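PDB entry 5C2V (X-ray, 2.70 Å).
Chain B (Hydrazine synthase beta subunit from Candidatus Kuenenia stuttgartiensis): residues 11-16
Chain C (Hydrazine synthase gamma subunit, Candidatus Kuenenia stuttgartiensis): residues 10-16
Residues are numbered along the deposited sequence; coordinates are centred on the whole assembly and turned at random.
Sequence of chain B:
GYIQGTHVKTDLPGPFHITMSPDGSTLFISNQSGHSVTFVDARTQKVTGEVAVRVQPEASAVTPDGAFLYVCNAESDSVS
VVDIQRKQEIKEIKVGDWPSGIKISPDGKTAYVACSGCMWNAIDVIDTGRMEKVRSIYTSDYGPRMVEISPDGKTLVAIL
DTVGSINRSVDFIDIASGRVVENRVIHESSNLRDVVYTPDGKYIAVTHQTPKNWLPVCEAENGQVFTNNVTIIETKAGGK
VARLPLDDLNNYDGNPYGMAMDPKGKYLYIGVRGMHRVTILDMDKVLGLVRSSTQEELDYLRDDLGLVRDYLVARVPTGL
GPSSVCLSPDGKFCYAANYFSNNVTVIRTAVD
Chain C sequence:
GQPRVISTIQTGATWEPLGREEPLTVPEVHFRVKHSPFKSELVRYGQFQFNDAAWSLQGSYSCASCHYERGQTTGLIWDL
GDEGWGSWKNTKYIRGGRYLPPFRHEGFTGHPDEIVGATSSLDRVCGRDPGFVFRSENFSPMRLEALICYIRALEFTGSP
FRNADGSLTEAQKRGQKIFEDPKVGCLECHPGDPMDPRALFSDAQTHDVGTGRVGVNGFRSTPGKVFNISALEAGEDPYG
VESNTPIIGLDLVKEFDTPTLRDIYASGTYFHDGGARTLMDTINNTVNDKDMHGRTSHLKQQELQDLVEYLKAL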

# COMPACT_ATOMS: atom_id res chain seq x y z
N ASP B 11 -27.89 32.53 -50.26
CA ASP B 11 -26.82 33.12 -51.07
C ASP B 11 -25.46 32.52 -50.71
O ASP B 11 -24.46 32.79 -51.38
CB ASP B 11 -26.78 34.64 -50.89
CG ASP B 11 -28.09 35.31 -51.26
OD1 ASP B 11 -28.82 34.76 -52.12
OD2 ASP B 11 -28.39 36.38 -50.70
N LEU B 12 -25.44 31.70 -49.67
CA LEU B 12 -24.19 31.16 -49.14
C LEU B 12 -23.80 29.84 -49.81
O LEU B 12 -24.65 28.97 -50.01
CB LEU B 12 -24.31 30.96 -47.63
CG LEU B 12 -24.76 32.21 -46.85
CD1 LEU B 12 -24.93 31.89 -45.38
CD2 LEU B 12 -23.77 33.34 -47.06
N PRO B 13 -22.51 29.70 -50.16
CA PRO B 13 -21.98 28.52 -50.85
C PRO B 13 -22.05 27.23 -50.02
O PRO B 13 -22.39 26.18 -50.58
CB PRO B 13 -20.53 28.90 -51.13
CG PRO B 13 -20.20 29.92 -50.11
CD PRO B 13 -21.46 30.70 -49.90
N GLY B 14 -21.74 27.30 -48.73
CA GLY B 14 -21.87 26.14 -47.87
C GLY B 14 -20.93 24.98 -48.19
O GLY B 14 -21.40 23.90 -48.52
N PRO B 15 -19.60 25.22 -48.15
CA PRO B 15 -18.69 24.18 -48.65
C PRO B 15 -18.86 22.83 -47.95
O PRO B 15 -18.76 22.74 -46.73
CB PRO B 15 -17.31 24.75 -48.34
CG PRO B 15 -17.51 26.21 -48.10
CD PRO B 15 -18.88 26.34 -47.53
N PHE B 16 -19.13 21.79 -48.74
CA PHE B 16 -19.25 20.42 -48.23
C PHE B 16 -18.01 19.53 -48.35
O PHE B 16 -17.94 18.47 -47.72
CB PHE B 16 -20.42 19.75 -48.94
CG PHE B 16 -21.07 18.66 -48.13
CD1 PHE B 16 -21.88 18.98 -47.05
CD2 PHE B 16 -20.88 17.33 -48.46
CE1 PHE B 16 -22.48 17.98 -46.31
CE2 PHE B 16 -21.49 16.33 -47.73
CZ PHE B 16 -22.28 16.66 -46.65
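Chain C (10-16) QTGATWE

Residues 10-16 of the gamma subunit pass over the beta-subunit segment as an irregular chain, with the end-to-end directions of the touching parts 119° apart. The two backbones come closest at Pro13(B) and Gly12(C), whose CA atoms are 6.0 Å apart. Together the stretches bury 232 Å², and because no hydrogen bond links them, the contact rests on packing.

Leu12(B) contributes the most surface. Its CA-to-CB bond points sideways, but with chi1 m and chi2 t the end of the side chain comes nearer to chain C and meets two residues there. CD2 of Leu12(B) lies 3.7 Å from CB of Ala13(C), while CD1 of Leu12(B) approaches CD1 of Trp15(C) at 3.5 Å, obliquely to the indole ring. Trp15(C) has chi1 t and chi2 89°, and its CA-to-CB bond is directed toward chain B; that of the intervening Thr14(C) points away. Residues 13-16 have extended phi/psi values, and Ala13(C) and Trp15(C), two apart in sequence, both touch the same leucine.

Pro13(B), the second main contributor, directs its CA-to-CB bond toward chain C and sets its C-gamma endo ring against the backbone of Gly12(C), with CG of Pro13(B) 3.7 Å from CA of Gly12(C). The lack of a side chain suits this fit: with the backbone as it stands, at phi/psi -106/-165, an ideal CB would fall 2.3 Å from CG of Pro13(B), a clash. Before it, the chain is more tightly turned at Thr11(C), at -83/-47. The side chain of Gln10(C) reaches forward past Thr11(C), its NE2 donating a 3.3 Å hydrogen bond to O of Gly12(C).

A looser contact brings CG of Pro15(B) to 4.2 Å from OG1 of Thr11(C), a hydroxyl hydrogen-bonded elsewhere in the structure. Between the two prolines, Gly14(B) adopts a positive phi of 66° and makes no contact.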

# COMPACT_ATOMS: atom_id res chain seq x y z
N GLN C 10 -11.60 33.04 -46.56
CA GLN C 10 -13.04 33.22 -46.62
C GLN C 10 -13.47 33.18 -48.08
O GLN C 10 -13.27 34.14 -48.82
CB GLN C 10 -13.44 34.54 -45.96
CG GLN C 10 -14.93 34.73 -45.75
CD GLN C 10 -15.47 33.93 -44.58
OE1 GLN C 10 -14.84 33.87 -43.52
NE2 GLN C 10 -16.63 33.33 -44.76
N THR C 11 -14.09 32.07 -48.47
CA THR C 11 -14.53 31.88 -49.84
C THR C 11 -15.89 32.53 -50.09
O THR C 11 -16.08 33.23 -51.09
CB THR C 11 -14.61 30.38 -50.20
OG1 THR C 11 -15.67 29.76 -49.46
CG2 THR C 11 -13.29 29.69 -49.88
N GLY C 12 -16.82 32.29 -49.18
CA GLY C 12 -18.15 32.85 -49.28
C GLY C 12 -18.35 33.97 -48.29
O GLY C 12 -17.38 34.49 -47.73
N ALA C 13 -19.60 34.35 -48.06
CA ALA C 13 -19.91 35.41 -47.11
C ALA C 13 -19.85 34.90 -45.68
O ALA C 13 -20.04 33.71 -45.42
CB ALA C 13 -21.28 36.00 -47.41
N THR C 14 -19.59 35.81 -44.74
CA THR C 14 -19.51 35.47 -43.33
C THR C 14 -20.89 35.12 -42.77
O THR C 14 -21.88 35.78 -43.07
CB THR C 14 -18.92 36.62 -42.50
OG1 THR C 14 -19.68 37.81 -42.71
CG2 THR C 14 -17.47 36.88 -42.91
N TRP C 15 -20.94 34.07 -41.95
CA TRP C 15 -22.18 33.64 -41.32
C TRP C 15 -21.96 33.22 -39.87
O TRP C 15 -21.10 32.39 -39.59
CB TRP C 15 -22.82 32.50 -42.12
CG TRP C 15 -24.17 32.09 -41.62
CD1 TRP C 15 -25.38 32.61 -42.00
CD2 TRP C 15 -24.46 31.06 -40.66
NE1 TRP C 15 -26.39 31.97 -41.33
CE2 TRP C 15 -25.86 31.02 -40.50
CE3 TRP C 15 -23.67 30.18 -39.92
CZ2 TRP C 15 -26.48 30.13 -39.63
CZ3 TRP C 15 -24.29 29.30 -39.05
CH2 TRP C 15 -25.69 29.28 -38.92
N GLU C 16 -22.75 33.78 -38.97
CA GLU C 16 -22.69 33.42 -37.56
C GLU C 16 -24.04 32.90 -37.08
O GLU C 16 -25.08 33.37 -37.53
CB GLU C 16 -22.24 34.61 -36.70
CG GLU C 16 -20.81 35.06 -36.97
CD GLU C 16 -20.36 36.15 -36.01
OE1 GLU C 16 -19.29 36.74 -36.25
OE2 GLU C 16 -21.08 36.41 -35.02